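Side-chain contacts in possible galactose mutarotase (Streptomyces platensis subsp. rosaceus, PDB 4RNL), which is of unknown function but probably interconverts the alpha and beta anomers of galactose or a related sugar: residues Ala259-Pro264 / Arg268-Ala273; Leu185-Asp190 / Ala196-Arg201; Pro313-Pro316 / Asp320-Ser323; Gly108-His113 / Asp211-Pro216. One frame throughout, in Å; residues are numbered along the deposited sequence.

The four contacts form two neighbourhoods of one aldose 1-epimerase-like beta fold. Contacts 1 and 2 have centres about 8 Å apart and share a sheet in which strand 256-262 lies between strands 199-202 and 268-274. Contacts 3 and 4, centres about 14 Å apart, belong to loops and short strands, and P216 of contact 4 packs against P313 and F321 of contact 3. The two neighbourhoods are 27 to 29 Å apart from centre to centre. Along the chain contact 4 opens first and encloses contact 2; contacts 1 and 3 follow in series. Contacts 1 and 2 thus tie a hairpin and the loop ahead of strand 199-202 to neighbouring strands of one sheet; contact 4 joins segments 97 residues apart, while contact 3 closes a local loop.

Contact 1 (Ala259-Pro264 / Arg268-Ala273); sequences AELYDP and RALALA
A259 and L272 begin the regular part of this antiparallel pairing, with A259 O taking the amide of L272 at 2.8 Å from L272 N and the CB atoms of the two residues 4.0 Å apart. L261 and L270 repeat the hydrogen-bonded pattern two residues on: L261 N reaches L270 O at 2.9 Å and L270 N reaches L261 O at 2.8 Å, the latter bond almost straight (174°). The face carrying A259, L261, L270 and L272 is the tightly packed one. There the leucine branches run on to L305 and L307 of strand 305-310 and to Y338 of strand 332-342.

The face with E260, Y262, A269 and A271 is looser and partly open to solvent. The extended E260 side chain carries OE1 to a salt bridge with R201. On Y262, CG lies anti to the backbone N (chi1 174°), which brings the CD1 side of the ring obliquely against the start of the facing strand, CD1 being 3.3 Å from R268 O and 4.0 Å from A269 CB. R343 adds a cation-pi contact to the same ring. Cutting Y262 back to an alanine would probably uncover A269 CB and leave R343 without its aromatic partner.

Towards the turn, D263 N still donates to R268 O at 3.1 Å, while the side chain of D263 turns to S266. The R268 guanidinium leaves the pair altogether and binds A50 O and L187 O. Two neighbouring strands, a short connection and inter-strand bonds on alternate residues make this a classic beta hairpin, set inside the large antiparallel sheet.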
loop_
_atom_site.group_PDB
_atom_site.type_symbol
_atom_site.label_atom_id
_atom_site.label_comp_id
_atom_site.label_asym_id
_atom_site.label_seq_id
_atom_site.Cartn_x
_atom_site.Cartn_y
_atom_site.Cartn_z
ATOM N N ALA A 259 5.053 -0.695 -12.961
ATOM C CA ALA A 259 5.157 0.751 -12.811
ATOM C C ALA A 259 6.605 1.159 -12.682
ATOM O O ALA A 259 7.390 0.485 -12.010
ATOM C CB ALA A 259 4.369 1.222 -11.599
ATOM N N GLU A 260 6.954 2.271 -13.322
ATOM C CA GLU A 260 8.282 2.866 -13.158
ATOM C C GLU A 260 8.104 4.326 -12.823
ATOM O O GLU A 260 7.500 5.073 -13.596
ATOM C CB GLU A 260 9.107 2.714 -14.445
ATOM C CG GLU A 260 9.490 1.257 -14.747
ATOM C CD GLU A 260 10.125 1.088 -16.112
ATOM O OE1 GLU A 260 9.985 2.001 -16.953
ATOM O OE2 GLU A 260 10.767 0.041 -16.347
ATOM N N LEU A 261 8.620 4.726 -11.663
ATOM C CA LEU A 261 8.502 6.098 -11.196
ATOM C C LEU A 261 9.914 6.677 -11.131
ATOM O O LEU A 261 10.870 5.974 -10.756
ATOM C CB LEU A 261 7.868 6.092 -9.803
ATOM C CG LEU A 261 7.561 7.412 -9.096
ATOM C CD1 LEU A 261 6.467 8.215 -9.798
ATOM C CD2 LEU A 261 7.151 7.097 -7.658
ATOM N N TYR A 262 10.056 7.941 -11.510
ATOM C CA TYR A 262 11.381 8.543 -11.601
ATOM C C TYR A 262 11.364 10.018 -11.235
ATOM O O TYR A 262 10.490 10.767 -11.683
ATOM C CB TYR A 262 11.937 8.359 -13.022
ATOM C CG TYR A 262 13.254 9.067 -13.275
ATOM C CD1 TYR A 262 14.400 8.712 -12.574
ATOM C CD2 TYR A 262 13.354 10.067 -14.232
ATOM C CE1 TYR A 262 15.612 9.355 -12.804
ATOM C CE2 TYR A 262 14.565 10.716 -14.473
ATOM C CZ TYR A 262 15.691 10.353 -13.751
ATOM O OH TYR A 262 16.903 10.996 -13.981
ATOM N N ASP A 263 12.332 10.437 -10.420
ATOM C CA ASP A 263 12.532 11.864 -10.139
ATOM C C ASP A 263 13.768 12.392 -10.855
ATOM O O ASP A 263 14.892 12.067 -10.467
ATOM C CB ASP A 263 12.706 12.109 -8.631
ATOM C CG ASP A 263 13.123 13.540 -8.320
ATOM O OD1 ASP A 263 12.635 14.465 -9.013
ATOM O OD2 ASP A 263 13.953 13.752 -7.394
ATOM N N PRO A 264 13.571 13.223 -11.890
ATOM C CA PRO A 264 14.724 13.749 -12.634
ATOM C C PRO A 264 15.717 14.527 -11.776
ATOM O O PRO A 264 16.899 14.587 -12.123
ATOM C CB PRO A 264 14.074 14.698 -13.646
ATOM C CG PRO A 264 12.707 14.098 -13.880
ATOM C CD PRO A 264 12.288 13.558 -12.540
ATOM N N ARG A 268 16.636 9.394 -8.508
ATOM C CA ARG A 268 16.129 8.150 -7.923
ATOM C C ARG A 268 15.024 7.546 -8.780
ATOM O O ARG A 268 14.153 8.258 -9.284
ATOM C CB ARG A 268 15.611 8.369 -6.494
ATOM C CG ARG A 268 16.714 8.735 -5.499
ATOM C CD ARG A 268 16.261 8.522 -4.047
ATOM N NE ARG A 268 17.248 9.040 -3.092
ATOM C CZ ARG A 268 17.379 10.323 -2.772
ATOM N NH1 ARG A 268 16.581 11.234 -3.322
ATOM N NH2 ARG A 268 18.305 10.700 -1.903
ATOM N N ALA A 269 15.074 6.229 -8.944
ATOM C CA ALA A 269 14.090 5.511 -9.749
ATOM C C ALA A 269 13.512 4.356 -8.958
ATOM O O ALA A 269 14.219 3.714 -8.179
ATOM C CB ALA A 269 14.731 4.991 -11.027
ATOM N N LEU A 270 12.228 4.091 -9.176
ATOM C CA LEU A 270 11.551 2.938 -8.593
ATOM C C LEU A 270 10.928 2.107 -9.694
ATOM O O LEU A 270 10.257 2.648 -10.581
ATOM C CB LEU A 270 10.433 3.401 -7.663
ATOM C CG LEU A 270 9.446 2.330 -7.185
ATOM C CD1 LEU A 270 10.124 1.370 -6.207
ATOM C CD2 LEU A 270 8.255 2.999 -6.536
ATOM N N ALA A 271 11.168 0.801 -9.642
ATOM C CA ALA A 271 10.444 -0.157 -10.471
ATOM C C ALA A 271 9.590 -0.988 -9.533
ATOM O O ALA A 271 10.110 -1.634 -8.612
ATOM C CB ALA A 271 11.414 -1.044 -11.248
ATOM N N LEU A 272 8.282 -0.964 -9.757
ATOM C CA LEU A 272 7.329 -1.653 -8.895
ATOM C C LEU A 272 6.832 -2.892 -9.624
ATOM O O LEU A 272 6.266 -2.781 -10.720
ATOM C CB LEU A 272 6.133 -0.725 -8.611
ATOM C CG LEU A 272 5.114 -1.184 -7.561
ATOM C CD1 LEU A 272 5.789 -1.347 -6.218
ATOM C CD2 LEU A 272 3.939 -0.221 -7.433
ATOM N N ALA A 273 7.039 -4.062 -9.024
ATOM C CA ALA A 273 6.595 -5.325 -9.624
ATOM C C ALA A 273 5.549 -5.967 -8.733
ATOM O O ALA A 273 5.632 -5.866 -7.506
ATOM C CB ALA A 273 7.766 -6.258 -9.836
#

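Contact 2 (Leu185-Asp190 / Ala196-Arg201); sequences LNLGGD and AGHELR
The flat imidazole of H198 is met at its edge by N186 and L187: N186 OD1 comes to 3.5 Å from H198 CE1 near the ring plane, and L187 N lies close to that plane beside NE2. The N186 amide stands almost upright against the ring, the two planes 85° apart. The partner of H198 is a type I beta turn, N186 to G189, which also contains an Asx turn: N186 OD1 accepts from G188 N at 2.9 Å, while G189 N closes on N186 O. This turn leaves strand 180-185, and H198 directly precedes strand 199-202.

The L187 side chain crosses the ring obliquely, its CB 3.7 Å from H198 NE2. L261 of the neighbouring strand touches both L187 and H198, adding to the buried surroundings. The other end of the N186 amide is held by A303 O, which fixes the amide's rotation. A leucine in place of H198 would probably leave the buried L187 amide without its acceptor and the turn less firmly tied to the residue leading into strand 199-202. With CG of H198 anti to its carbonyl carbon (chi1 -70°), the ring points into the turn, and NE2 accepts from L187 N at 2.9 Å.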
loop_
_atom_site.group_PDB
_atom_site.type_symbol
_atom_site.label_atom_id
_atom_site.label_comp_id
_atom_site.label_asym_id
_atom_site.label_seq_id
_atom_site.Cartn_x
_atom_site.Cartn_y
_atom_site.Cartn_z
ATOM N N LEU A 185 5.419 7.674 -1.723
ATOM C CA LEU A 185 6.823 7.986 -1.945
ATOM C C LEU A 185 7.013 9.348 -2.603
ATOM O O LEU A 185 6.236 9.767 -3.464
ATOM C CB LEU A 185 7.481 6.901 -2.809
ATOM C CG LEU A 185 7.607 5.526 -2.156
ATOM C CD1 LEU A 185 7.965 4.486 -3.198
ATOM C CD2 LEU A 185 8.643 5.570 -1.029
ATOM N N ASN A 186 8.046 10.054 -2.163
ATOM C CA ASN A 186 8.583 11.181 -2.916
ATOM C C ASN A 186 10.055 10.853 -3.147
ATOM O O ASN A 186 10.854 10.865 -2.205
ATOM C CB ASN A 186 8.427 12.496 -2.133
ATOM C CG ASN A 186 8.823 13.722 -2.950
ATOM O OD1 ASN A 186 9.820 13.701 -3.681
ATOM N ND2 ASN A 186 8.055 14.800 -2.822
ATOM N N LEU A 187 10.410 10.541 -4.392
ATOM C CA LEU A 187 11.759 10.058 -4.708
ATOM C C LEU A 187 12.815 11.153 -4.563
ATOM O O LEU A 187 14.016 10.875 -4.581
ATOM C CB LEU A 187 11.803 9.435 -6.115
ATOM C CG LEU A 187 10.870 8.239 -6.317
ATOM C CD1 LEU A 187 10.986 7.648 -7.720
ATOM C CD2 LEU A 187 11.165 7.166 -5.255
ATOM N N GLY A 188 12.367 12.398 -4.400
ATOM C CA GLY A 188 13.270 13.514 -4.146
ATOM C C GLY A 188 13.431 13.775 -2.658
ATOM O O GLY A 188 14.179 14.669 -2.244
ATOM N N GLY A 189 12.732 12.985 -1.849
ATOM C CA GLY A 189 12.725 13.160 -0.399
ATOM C C GLY A 189 11.368 13.635 0.093
ATOM O O GLY A 189 10.736 14.471 -0.561
ATOM N N ASP A 190 10.915 13.131 1.242
ATOM C CA ASP A 190 9.556 13.435 1.709
ATOM C C ASP A 190 9.367 14.909 2.033
ATOM O O ASP A 190 8.243 15.404 2.057
ATOM C CB ASP A 190 9.170 12.582 2.928
ATOM C CG ASP A 190 9.929 12.970 4.170
ATOM O OD1 ASP A 190 11.174 12.824 4.174
ATOM O OD2 ASP A 190 9.293 13.422 5.157
ATOM N N ALA A 196 4.572 15.893 -7.975
ATOM C CA ALA A 196 3.809 15.873 -9.234
ATOM C C ALA A 196 4.719 15.955 -10.461
ATOM O O ALA A 196 4.288 15.657 -11.580
ATOM C CB ALA A 196 2.759 16.980 -9.264
ATOM N N GLY A 197 5.973 16.361 -10.241
ATOM C CA GLY A 197 6.972 16.388 -11.294
ATOM C C GLY A 197 7.603 15.033 -11.589
ATOM O O GLY A 197 8.323 14.890 -12.587
ATOM N N HIS A 198 7.345 14.037 -10.741
ATOM C CA HIS A 198 7.856 12.682 -11.002
ATOM C C HIS A 198 7.291 12.138 -12.308
ATOM O O HIS A 198 6.127 12.368 -12.638
ATOM C CB HIS A 198 7.463 11.691 -9.904
ATOM C CG HIS A 198 8.159 11.905 -8.595
ATOM N ND1 HIS A 198 8.757 13.098 -8.249
ATOM C CD2 HIS A 198 8.337 11.074 -7.543
ATOM C CE1 HIS A 198 9.276 12.991 -7.038
ATOM N NE2 HIS A 198 9.029 11.774 -6.585
ATOM N N GLU A 199 8.107 11.376 -13.028
ATOM C CA GLU A 199 7.655 10.736 -14.255
ATOM C C GLU A 199 7.191 9.325 -13.929
ATOM O O GLU A 199 7.891 8.571 -13.245
ATOM C CB GLU A 199 8.784 10.711 -15.286
ATOM C CG GLU A 199 9.196 12.116 -15.725
ATOM C CD GLU A 199 10.357 12.121 -16.696
ATOM O OE1 GLU A 199 11.077 11.098 -16.778
ATOM O OE2 GLU A 199 10.549 13.158 -17.376
ATOM N N LEU A 200 5.996 8.983 -14.401
ATOM C CA LEU A 200 5.412 7.673 -14.137
ATOM C C LEU A 200 5.114 6.984 -15.451
ATOM O O LEU A 200 4.570 7.604 -16.365
ATOM C CB LEU A 200 4.105 7.824 -13.345
ATOM C CG LEU A 200 3.335 6.529 -13.057
ATOM C CD1 LEU A 200 4.181 5.590 -12.212
ATOM C CD2 LEU A 200 2.016 6.822 -12.370
ATOM N N ARG A 201 5.489 5.713 -15.549
ATOM C CA ARG A 201 5.020 4.844 -16.622
ATOM C C ARG A 201 4.256 3.681 -16.000
ATOM O O ARG A 201 4.724 3.088 -15.030
ATOM C CB ARG A 201 6.198 4.313 -17.454
ATOM C CG ARG A 201 5.741 3.421 -18.616
ATOM C CD ARG A 201 6.904 2.869 -19.447
ATOM N NE ARG A 201 7.647 1.840 -18.723
ATOM C CZ ARG A 201 7.232 0.585 -18.553
ATOM N NH1 ARG A 201 6.070 0.183 -19.055
ATOM N NH2 ARG A 201 7.979 -0.275 -17.873
#

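Contact 3 (Pro313-Pro316 / Asp320-Ser323); sequences PDSP and DFPS. With PO4 (phosphate ion), chain I.
S315 OG and P322 O are joined through one water, which donates to both: it lies 2.7 Å from S315 OG and likewise 2.7 Å from P322 O. The serine oxygen is gripped a second time through its hydrogen bond with F312 O, just before P313 in the same proline-rich loop. The loop connects strand 305-310 to strand 325-326, and a short 3-10 turn begins at S315. Because the two oxygens are 4.1 Å apart, S315 OG to P322 O, the water does the work of a direct bond and bridges the two limbs of the loop.

F321 supplies the rest of the contact. With CG anti to the carbonyl carbon (chi1 -70°), its ring comes against 313-315 and presents an edge: P313 O lies in the ring plane, 3.4 Å from F321 CE2, so the carbonyl meets ring hydrogens. S315 OG also sits near that plane, 3.7 Å from F321 CB. F312 meets the phenylalanine edge-to-face, giving the buried ring an aromatic neighbour. D314, just before S315, has a positive phi (65°) and sends OD1 to A90 N and N317 ND2, which pins the bend before the turn.

On the outer side, the exposed S323 holds a phosphate ion, probably brought by the crystallisation liquor: S323 N donates to phosphate O3 at 2.9 Å.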
loop_
_atom_site.group_PDB
_atom_site.type_symbol
_atom_site.label_atom_id
_atom_site.label_comp_id
_atom_site.label_asym_id
_atom_site.label_seq_id
_atom_site.Cartn_x
_atom_site.Cartn_y
_atom_site.Cartn_z
ATOM N N PRO A 313 -11.362 -1.777 -6.896
ATOM C CA PRO A 313 -12.355 -1.252 -5.948
ATOM C C PRO A 313 -13.716 -1.901 -6.148
ATOM O O PRO A 313 -14.109 -2.152 -7.291
ATOM C CB PRO A 313 -12.441 0.236 -6.316
ATOM C CG PRO A 313 -11.080 0.550 -6.873
ATOM C CD PRO A 313 -10.652 -0.696 -7.609
ATOM N N ASP A 314 -14.408 -2.172 -5.042
ATOM C CA ASP A 314 -15.781 -2.677 -5.047
ATOM C C ASP A 314 -15.925 -4.076 -5.650
ATOM O O ASP A 314 -17.011 -4.459 -6.081
ATOM C CB ASP A 314 -16.740 -1.698 -5.745
ATOM C CG ASP A 314 -18.188 -1.913 -5.331
ATOM O OD1 ASP A 314 -18.408 -2.309 -4.163
ATOM O OD2 ASP A 314 -19.107 -1.704 -6.162
ATOM N N SER A 315 -14.839 -4.843 -5.677
ATOM C CA SER A 315 -14.911 -6.203 -6.238
ATOM C C SER A 315 -15.948 -7.127 -5.591
ATOM O O SER A 315 -16.574 -7.934 -6.300
ATOM C CB SER A 315 -13.526 -6.869 -6.257
ATOM O OG SER A 315 -12.636 -6.155 -7.110
ATOM N N PRO A 316 -16.167 -7.018 -4.263
ATOM C CA PRO A 316 -17.200 -7.893 -3.692
ATOM C C PRO A 316 -18.612 -7.618 -4.221
ATOM O O PRO A 316 -19.511 -8.435 -4.018
ATOM C CB PRO A 316 -17.120 -7.582 -2.191
ATOM C CG PRO A 316 -15.679 -7.203 -1.986
ATOM C CD PRO A 316 -15.374 -6.362 -3.202
ATOM N N ASP A 320 -17.805 -9.183 -12.274
ATOM C CA ASP A 320 -17.027 -9.078 -13.507
ATOM C C ASP A 320 -15.546 -8.766 -13.262
ATOM O O ASP A 320 -14.719 -8.907 -14.169
ATOM C CB ASP A 320 -17.643 -8.045 -14.458
ATOM C CG ASP A 320 -17.826 -6.678 -13.812
ATOM O OD1 ASP A 320 -18.259 -6.617 -12.638
ATOM O OD2 ASP A 320 -17.560 -5.656 -14.486
ATOM N N PHE A 321 -15.216 -8.340 -12.045
ATOM C CA PHE A 321 -13.832 -8.039 -11.679
ATOM C C PHE A 321 -13.139 -9.312 -11.155
ATOM O O PHE A 321 -13.803 -10.191 -10.613
ATOM C CB PHE A 321 -13.810 -6.969 -10.572
ATOM C CG PHE A 321 -14.246 -5.581 -11.019
ATOM C CD1 PHE A 321 -14.523 -5.293 -12.353
ATOM C CD2 PHE A 321 -14.339 -4.552 -10.077
ATOM C CE1 PHE A 321 -14.911 -4.000 -12.740
ATOM C CE2 PHE A 321 -14.719 -3.270 -10.445
ATOM C CZ PHE A 321 -15.009 -2.989 -11.781
ATOM N N PRO A 322 -11.802 -9.404 -11.286
ATOM C CA PRO A 322 -11.058 -10.541 -10.714
ATOM C C PRO A 322 -11.462 -10.808 -9.260
ATOM O O PRO A 322 -11.536 -9.870 -8.461
ATOM C CB PRO A 322 -9.599 -10.085 -10.809
ATOM C CG PRO A 322 -9.588 -9.183 -12.004
ATOM C CD PRO A 322 -10.905 -8.437 -11.939
ATOM N N SER A 323 -11.755 -12.069 -8.942
ATOM C CA SER A 323 -12.376 -12.430 -7.662
ATOM C C SER A 323 -11.465 -12.118 -6.482
ATOM O O SER A 323 -10.268 -12.384 -6.529
ATOM C CB SER A 323 -12.721 -13.917 -7.636
ATOM O OG SER A 323 -13.342 -14.286 -6.409
HETATM P P PO4 I . -13.035 -14.269 -11.856
HETATM O O1 PO4 I . -14.199 -14.836 -11.078
HETATM O O2 PO4 I . -12.741 -15.167 -13.036
HETATM O O3 PO4 I . -11.798 -14.183 -10.986
HETATM O O4 PO4 I . -13.422 -12.894 -12.352
HETATM O O HOH W 1 -10.801 -7.294 -8.695
#

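Contact 4 (Gly108-His113 / Asp211-Pro216)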
loop_
_atom_site.group_PDB
_atom_site.type_symbol
_atom_site.label_atom_id
_atom_site.label_comp_id
_atom_site.label_asym_id
_atom_site.label_seq_id
_atom_site.Cartn_x
_atom_site.Cartn_y
_atom_site.Cartn_z
ATOM N N GLY A 108 -18.290 8.023 4.170
ATOM C CA GLY A 108 -19.645 8.338 3.750
ATOM C C GLY A 108 -20.494 7.089 3.902
ATOM O O GLY A 108 -20.546 6.497 4.981
ATOM N N ARG A 109 -21.140 6.664 2.822
ATOM C CA ARG A 109 -22.003 5.491 2.883
ATOM C C ARG A 109 -21.215 4.201 2.723
ATOM O O ARG A 109 -21.753 3.112 2.936
ATOM C CB ARG A 109 -23.081 5.563 1.798
ATOM C CG ARG A 109 -24.161 6.593 2.071
ATOM C CD ARG A 109 -25.094 6.742 0.882
ATOM N NE ARG A 109 -25.338 8.150 0.579
ATOM C CZ ARG A 109 -26.528 8.738 0.613
ATOM N NH1 ARG A 109 -27.611 8.040 0.922
ATOM N NH2 ARG A 109 -26.634 10.029 0.324
ATOM N N HIS A 110 -19.946 4.330 2.351
ATOM C CA HIS A 110 -19.145 3.183 1.946
ATOM C C HIS A 110 -18.213 2.696 3.046
ATOM O O HIS A 110 -17.946 3.405 4.016
ATOM C CB HIS A 110 -18.306 3.533 0.709
ATOM C CG HIS A 110 -19.092 4.173 -0.391
ATOM N ND1 HIS A 110 -20.289 3.664 -0.840
ATOM C CD2 HIS A 110 -18.846 5.274 -1.139
ATOM C CE1 HIS A 110 -20.757 4.429 -1.811
ATOM N NE2 HIS A 110 -19.897 5.415 -2.010
ATOM N N SER A 111 -17.715 1.476 2.878
ATOM C CA SER A 111 -16.624 0.968 3.702
ATOM C C SER A 111 -15.294 1.190 2.989
ATOM O O SER A 111 -15.173 0.905 1.791
ATOM C CB SER A 111 -16.829 -0.525 3.962
ATOM O OG SER A 111 -15.615 -1.129 4.380
ATOM N N LEU A 112 -14.295 1.695 3.716
ATOM C CA LEU A 112 -12.978 1.975 3.129
ATOM C C LEU A 112 -11.879 1.300 3.929
ATOM O O LEU A 112 -11.857 1.401 5.164
ATOM C CB LEU A 112 -12.706 3.486 3.104
ATOM C CG LEU A 112 -11.291 3.941 2.732
ATOM C CD1 LEU A 112 -10.971 3.650 1.268
ATOM C CD2 LEU A 112 -11.124 5.421 3.033
ATOM N N HIS A 113 -10.985 0.607 3.226
ATOM C CA HIS A 113 -9.740 0.088 3.806
ATOM C C HIS A 113 -9.963 -0.787 5.037
ATOM O O HIS A 113 -9.181 -0.758 5.990
ATOM C CB HIS A 113 -8.776 1.242 4.153
ATOM C CG HIS A 113 -8.204 1.945 2.956
ATOM N ND1 HIS A 113 -8.055 1.339 1.729
ATOM C CD2 HIS A 113 -7.731 3.208 2.809
ATOM C CE1 HIS A 113 -7.523 2.194 0.872
ATOM N NE2 HIS A 113 -7.310 3.338 1.506
ATOM N N ASP A 211 -17.568 7.070 -9.757
ATOM C CA ASP A 211 -18.456 8.188 -9.454
ATOM C C ASP A 211 -17.758 9.139 -8.483
ATOM O O ASP A 211 -16.584 8.947 -8.150
ATOM C CB ASP A 211 -19.833 7.718 -8.930
ATOM C CG ASP A 211 -19.756 6.959 -7.603
ATOM O OD1 ASP A 211 -18.746 7.075 -6.879
ATOM O OD2 ASP A 211 -20.739 6.252 -7.268
ATOM N N GLY A 212 -18.479 10.154 -8.016
ATOM C CA GLY A 212 -17.888 11.150 -7.141
ATOM C C GLY A 212 -17.403 10.622 -5.801
ATOM O O GLY A 212 -16.606 11.280 -5.133
ATOM N N THR A 213 -17.878 9.444 -5.402
ATOM C CA THR A 213 -17.487 8.881 -4.105
ATOM C C THR A 213 -16.497 7.718 -4.226
ATOM O O THR A 213 -16.201 7.035 -3.241
ATOM C CB THR A 213 -18.710 8.462 -3.256
ATOM O OG1 THR A 213 -19.490 7.492 -3.963
ATOM C CG2 THR A 213 -19.581 9.656 -2.949
ATOM N N GLY A 214 -15.984 7.500 -5.432
ATOM C CA GLY A 214 -14.946 6.502 -5.647
ATOM C C GLY A 214 -15.452 5.096 -5.942
ATOM O O GLY A 214 -14.694 4.128 -5.873
ATOM N N ILE A 215 -16.729 4.967 -6.280
ATOM C CA ILE A 215 -17.260 3.660 -6.647
ATOM C C ILE A 215 -17.236 3.521 -8.160
ATOM O O ILE A 215 -17.751 4.390 -8.869
ATOM C CB ILE A 215 -18.708 3.462 -6.148
ATOM C CG1 ILE A 215 -18.796 3.663 -4.625
ATOM C CG2 ILE A 215 -19.232 2.102 -6.571
ATOM C CD1 ILE A 215 -17.813 2.829 -3.805
ATOM N N PRO A 216 -16.632 2.435 -8.663
ATOM C CA PRO A 216 -16.588 2.228 -10.116
ATOM C C PRO A 216 -17.977 2.254 -10.741
ATOM O O PRO A 216 -18.928 1.647 -10.221
ATOM C CB PRO A 216 -15.977 0.830 -10.243
ATOM C CG PRO A 216 -15.106 0.697 -8.993
ATOM C CD PRO A 216 -15.931 1.364 -7.925
#
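H110, just ahead of the short strand 111-112, faces T213 and I215 on a tight loop with no regular strand. The loop is a type I beta turn from D211 to G214, where G214 N bonds back to D211 O, and D211 N reaches I215 O at 2.8 Å. G214 has a positive phi (88°) that would press a side chain against the preceding carbonyl.

Inside the loop D211 makes an Asx turn. Its OD1 accepts from T213 N at 2.9 Å and from I215 N at 3.0 Å, and the two amides arrive from opposite faces of the carboxylate plane, each well above it. One oxygen thus clamps both limbs of the turn and sets T213 and I215 where the histidine meets them.

Two quite different contacts hold the H110 ring. At its edge, NE2 and T213 OG1 share a hydrogen bond of 2.9 Å, in which either atom could be the donor. Over one face lies I215: its CG1 stands 3.6 Å from the ring centroid and 26° off the normal, a CH-pi contact displaced toward NE2. T213 OG1 occupies the crowded position between its backbone N and carbonyl carbon (chi1 59°), which turns the hydroxyl to the ring edge.

The far nitrogen of H110, ND1, is hydrogen-bonded to G91 N. Strand 111-112 pairs with strand 88-89, whose R88 also touches I215; beyond it H113 packs with Y77 and H182 and binds a glycerol, probably from the crystallisation liquor, at a site that may, given the family, belong to a sugar pocket, while the 211-216 loop runs on between strands 206-208 and 222-223.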